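Branched-chain alpha-ketoacid decarboxylase (Lactococcus lactis, PDB 2VBF) probably decarboxylates branched-chain and aromatic alpha-keto acids to aldehydes, using thiamine diphosphate and a magnesium ion. Local coordinates at residues D497-P507 / W544-E552. Residues are numbered along the deposited sequence; the frame is centred on the assembly and turned at random.
Sequences DIPMWNYSKLP and WIELVLEKE
Pro507 lies over one face of the Trp544 indole. Its CG sits 3.5 Å from the centroid of the five-membered ring, a CH-pi contact. The indole edge is gripped as well: Trp544 NE1 donates to Tyr503 O at 2.8 Å. That oxygen is in the indole plane, but NE1 stands above the carbonyl plane. Leu506 N reaches the same oxygen from the opposite face. Leu506 CD1 adds an apolar contact at Trp544 CZ2. Replacing Trp544 by an alanine would probably leave Pro507 CG without the ring face it lies on and take one donor from Tyr503 O.

With CG anti to the backbone N (chi1 178°), the extended Glu546 chain carries its carboxylate across to Tyr503 and Ser504. OE1 accepts from Ser504 N at 3.0 Å and from a water that also meets Ser504 OG. OE2 lies at the edge of the Tyr503 ring, whose plane is nearly perpendicular to the carboxylate. A second water joins OE2 to Trp501 O, and Asn478 donates to OE2. Lys551 and Asp497 form a long salt bridge (3.8 Å, NZ to OD1); Asp480 and Arg486 are their stronger partners.

Tyr503 also touches the magnesium ligand Asp452. The loop and first turn of helix 506-509 thus pack on strand 542-548, in the parallel sheet of the C-terminal thiamine diphosphate-binding domain.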
loop_
_atom_site.group_PDB
_atom_site.type_symbol
_atom_site.label_atom_id
_atom_site.label_comp_id
_atom_site.label_asym_id
_atom_site.label_seq_id
_atom_site.Cartn_x
_atom_site.Cartn_y
_atom_site.Cartn_z
ATOM N N ASP A 497 11.852 -16.170 -7.575
ATOM C CA ASP A 497 10.867 -16.528 -8.586
ATOM C C ASP A 497 9.529 -15.837 -8.307
ATOM O O ASP A 497 9.157 -15.636 -7.143
ATOM C CB ASP A 497 10.643 -18.046 -8.613
ATOM C CG ASP A 497 11.848 -18.814 -9.102
ATOM O OD1 ASP A 497 12.455 -18.398 -10.116
ATOM O OD2 ASP A 497 12.160 -19.858 -8.496
ATOM N N ILE A 498 8.809 -15.503 -9.372
ATOM C CA ILE A 498 7.443 -14.982 -9.294
ATOM C C ILE A 498 6.530 -15.752 -10.245
ATOM O O ILE A 498 7.012 -16.369 -11.207
ATOM C CB ILE A 498 7.384 -13.477 -9.650
ATOM C CG1 ILE A 498 7.702 -13.245 -11.142
ATOM C CG2 ILE A 498 8.334 -12.697 -8.744
ATOM C CD1 ILE A 498 7.890 -11.771 -11.539
ATOM N N PRO A 499 5.220 -15.733 -9.991
ATOM C CA PRO A 499 4.295 -16.352 -10.947
ATOM C C PRO A 499 4.379 -15.646 -12.307
ATOM O O PRO A 499 4.358 -14.414 -12.350
ATOM C CB PRO A 499 2.922 -16.170 -10.276
ATOM C CG PRO A 499 3.221 -15.896 -8.840
ATOM C CD PRO A 499 4.496 -15.148 -8.848
ATOM N N MET A 500 4.534 -16.384 -13.411
ATOM C CA MET A 500 4.638 -15.710 -14.706
ATOM C C MET A 500 3.255 -15.432 -15.288
ATOM O O MET A 500 2.483 -16.346 -15.612
ATOM C CB MET A 500 5.508 -16.464 -15.734
ATOM C CG MET A 500 5.861 -15.573 -16.983
ATOM S SD MET A 500 6.896 -16.410 -18.189
ATOM C CE MET A 500 8.434 -16.420 -17.273
ATOM N N TRP A 501 2.952 -14.156 -15.425
ATOM C CA TRP A 501 1.762 -13.727 -16.131
ATOM C C TRP A 501 2.024 -13.671 -17.635
ATOM O O TRP A 501 3.173 -13.636 -18.075
ATOM C CB TRP A 501 1.327 -12.342 -15.670
ATOM C CG TRP A 501 1.106 -12.186 -14.207
ATOM C CD1 TRP A 501 1.059 -13.168 -13.262
ATOM C CD2 TRP A 501 0.876 -10.956 -13.526
ATOM N NE1 TRP A 501 0.820 -12.617 -12.021
ATOM C CE2 TRP A 501 0.707 -11.259 -12.159
ATOM C CE3 TRP A 501 0.808 -9.624 -13.941
ATOM C CZ2 TRP A 501 0.464 -10.269 -11.195
ATOM C CZ3 TRP A 501 0.565 -8.642 -12.984
ATOM C CH2 TRP A 501 0.398 -8.976 -11.628
ATOM N N ASN A 502 0.942 -13.640 -18.404
ATOM C CA ASN A 502 1.000 -13.342 -19.837
ATOM C C ASN A 502 0.939 -11.835 -20.025
ATOM O O ASN A 502 -0.116 -11.276 -20.320
ATOM C CB ASN A 502 -0.137 -14.060 -20.573
ATOM C CG ASN A 502 -0.052 -15.569 -20.426
ATOM O OD1 ASN A 502 0.981 -16.170 -20.723
ATOM N ND2 ASN A 502 -1.121 -16.182 -19.947
ATOM N N TYR A 503 2.092 -11.192 -19.842
ATOM C CA TYR A 503 2.174 -9.718 -19.725
ATOM C C TYR A 503 1.590 -9.007 -20.940
ATOM O O TYR A 503 0.905 -8.017 -20.791
ATOM C CB TYR A 503 3.620 -9.271 -19.448
ATOM C CG TYR A 503 4.141 -9.891 -18.168
ATOM C CD1 TYR A 503 3.664 -9.467 -16.931
ATOM C CD2 TYR A 503 5.062 -10.925 -18.199
ATOM C CE1 TYR A 503 4.106 -10.065 -15.747
ATOM C CE2 TYR A 503 5.509 -11.528 -17.042
ATOM C CZ TYR A 503 5.017 -11.094 -15.802
ATOM O OH TYR A 503 5.452 -11.709 -14.652
ATOM N N SER A 504 1.832 -9.536 -22.139
ATOM C CA SER A 504 1.365 -8.879 -23.364
ATOM C C SER A 504 -0.171 -8.840 -23.484
ATOM O O SER A 504 -0.726 -8.004 -24.210
ATOM C CB SER A 504 1.988 -9.541 -24.603
ATOM O OG SER A 504 1.395 -10.802 -24.854
ATOM N N LYS A 505 -0.850 -9.724 -22.756
ATOM C CA LYS A 505 -2.303 -9.830 -22.800
ATOM C C LYS A 505 -3.018 -8.988 -21.737
ATOM O O LYS A 505 -4.249 -8.942 -21.707
ATOM C CB LYS A 505 -2.713 -11.301 -22.662
ATOM C CG LYS A 505 -2.096 -12.238 -23.698
ATOM C CD LYS A 505 -2.325 -11.786 -25.134
ATOM C CE LYS A 505 -1.646 -12.747 -26.106
ATOM N NZ LYS A 505 -1.878 -12.359 -27.529
ATOM N N LEU A 506 -2.263 -8.298 -20.883
ATOM C CA LEU A 506 -2.877 -7.463 -19.852
ATOM C C LEU A 506 -3.824 -6.366 -20.386
ATOM O O LEU A 506 -4.958 -6.247 -19.914
ATOM C CB LEU A 506 -1.797 -6.887 -18.910
ATOM C CG LEU A 506 -1.194 -7.927 -17.953
ATOM C CD1 LEU A 506 0.111 -7.412 -17.338
ATOM C CD2 LEU A 506 -2.205 -8.346 -16.849
ATOM N N PRO A 507 -3.363 -5.536 -21.348
ATOM C CA PRO A 507 -4.275 -4.482 -21.813
ATOM C C PRO A 507 -5.631 -5.006 -22.297
ATOM O O PRO A 507 -6.664 -4.460 -21.930
ATOM C CB PRO A 507 -3.483 -3.798 -22.933
ATOM C CG PRO A 507 -2.023 -4.075 -22.580
ATOM C CD PRO A 507 -2.046 -5.467 -22.011
ATOM N N TRP A 544 2.399 -1.530 -25.461
ATOM C CA TRP A 544 2.608 -2.431 -24.331
ATOM C C TRP A 544 3.447 -3.613 -24.826
ATOM O O TRP A 544 2.935 -4.535 -25.469
ATOM C CB TRP A 544 1.259 -2.892 -23.809
ATOM C CG TRP A 544 1.296 -3.604 -22.500
ATOM C CD1 TRP A 544 1.265 -4.960 -22.289
ATOM C CD2 TRP A 544 1.349 -2.999 -21.200
ATOM N NE1 TRP A 544 1.293 -5.224 -20.944
ATOM C CE2 TRP A 544 1.352 -4.043 -20.252
ATOM C CE3 TRP A 544 1.408 -1.677 -20.749
ATOM C CZ2 TRP A 544 1.404 -3.806 -18.874
ATOM C CZ3 TRP A 544 1.458 -1.442 -19.383
ATOM C CH2 TRP A 544 1.454 -2.508 -18.460
ATOM N N ILE A 545 4.743 -3.558 -24.539
ATOM C CA ILE A 545 5.722 -4.400 -25.190
ATOM C C ILE A 545 6.405 -5.301 -24.183
ATOM O O ILE A 545 7.193 -4.836 -23.351
ATOM C CB ILE A 545 6.777 -3.537 -25.914
ATOM C CG1 ILE A 545 6.104 -2.642 -26.959
ATOM C CG2 ILE A 545 7.863 -4.411 -26.542
ATOM C CD1 ILE A 545 6.937 -1.417 -27.322
ATOM N N GLU A 546 6.119 -6.601 -24.281
ATOM C CA GLU A 546 6.755 -7.580 -23.414
ATOM C C GLU A 546 8.108 -7.964 -24.011
ATOM O O GLU A 546 8.169 -8.553 -25.097
ATOM C CB GLU A 546 5.853 -8.807 -23.233
ATOM C CG GLU A 546 6.487 -9.908 -22.373
ATOM C CD GLU A 546 5.591 -11.109 -22.178
ATOM O OE1 GLU A 546 4.403 -11.054 -22.572
ATOM O OE2 GLU A 546 6.088 -12.104 -21.605
ATOM N N LEU A 547 9.186 -7.608 -23.312
ATOM C CA LEU A 547 10.548 -7.994 -23.701
ATOM C C LEU A 547 10.923 -9.262 -22.963
ATOM O O LEU A 547 10.793 -9.328 -21.737
ATOM C CB LEU A 547 11.557 -6.896 -23.353
ATOM C CG LEU A 547 11.271 -5.497 -23.904
ATOM C CD1 LEU A 547 12.350 -4.528 -23.432
ATOM C CD2 LEU A 547 11.176 -5.510 -25.442
ATOM N N VAL A 548 11.399 -10.272 -23.695
ATOM C CA VAL A 548 11.865 -11.497 -23.061
ATOM C C VAL A 548 13.393 -11.494 -22.970
ATOM O O VAL A 548 14.097 -11.358 -23.979
ATOM C CB VAL A 548 11.355 -12.770 -23.789
ATOM C CG1 VAL A 548 11.827 -14.015 -23.045
ATOM C CG2 VAL A 548 9.833 -12.747 -23.887
ATOM N N LEU A 549 13.898 -11.631 -21.749
ATOM C CA LEU A 549 15.326 -11.681 -21.484
ATOM C C LEU A 549 15.627 -12.771 -20.461
ATOM O O LEU A 549 14.742 -13.188 -19.710
ATOM C CB LEU A 549 15.829 -10.319 -20.993
ATOM C CG LEU A 549 15.985 -9.286 -22.122
ATOM C CD1 LEU A 549 14.775 -8.356 -22.196
ATOM C CD2 LEU A 549 17.282 -8.503 -21.998
ATOM N N GLU A 550 16.870 -13.246 -20.445
ATOM C CA GLU A 550 17.252 -14.341 -19.557
ATOM C C GLU A 550 17.381 -13.860 -18.117
ATOM O O GLU A 550 17.837 -12.749 -17.861
ATOM C CB GLU A 550 18.566 -14.984 -20.013
ATOM C CG GLU A 550 18.520 -15.575 -21.418
ATOM C CD GLU A 550 17.529 -16.719 -21.552
ATOM O OE1 GLU A 550 17.337 -17.474 -20.573
ATOM O OE2 GLU A 550 16.938 -16.872 -22.647
ATOM N N LYS A 551 16.980 -14.703 -17.173
ATOM C CA LYS A 551 17.050 -14.340 -15.758
ATOM C C LYS A 551 18.479 -14.065 -15.274
ATOM O O LYS A 551 18.686 -13.269 -14.355
ATOM C CB LYS A 551 16.388 -15.418 -14.897
ATOM C CG LYS A 551 17.111 -16.730 -14.790
ATOM C CD LYS A 551 16.399 -17.671 -13.807
ATOM C CE LYS A 551 14.996 -18.002 -14.286
ATOM N NZ LYS A 551 14.312 -18.975 -13.412
ATOM N N GLU A 552 19.458 -14.714 -15.908
ATOM C CA GLU A 552 20.872 -14.582 -15.534
ATOM C C GLU A 552 21.526 -13.336 -16.120
ATOM O O GLU A 552 22.654 -12.996 -15.761
ATOM C CB GLU A 552 21.670 -15.799 -16.004
ATOM C CG GLU A 552 21.177 -17.123 -15.437
ATOM C CD GLU A 552 20.085 -17.792 -16.262
ATOM O OE1 GLU A 552 19.638 -17.237 -17.295
ATOM O OE2 GLU A 552 19.674 -18.898 -15.860
HETATM O O HOH W 1 4.414 -13.830 -20.570
HETATM O O HOH W 2 2.249 -12.591 -23.077
#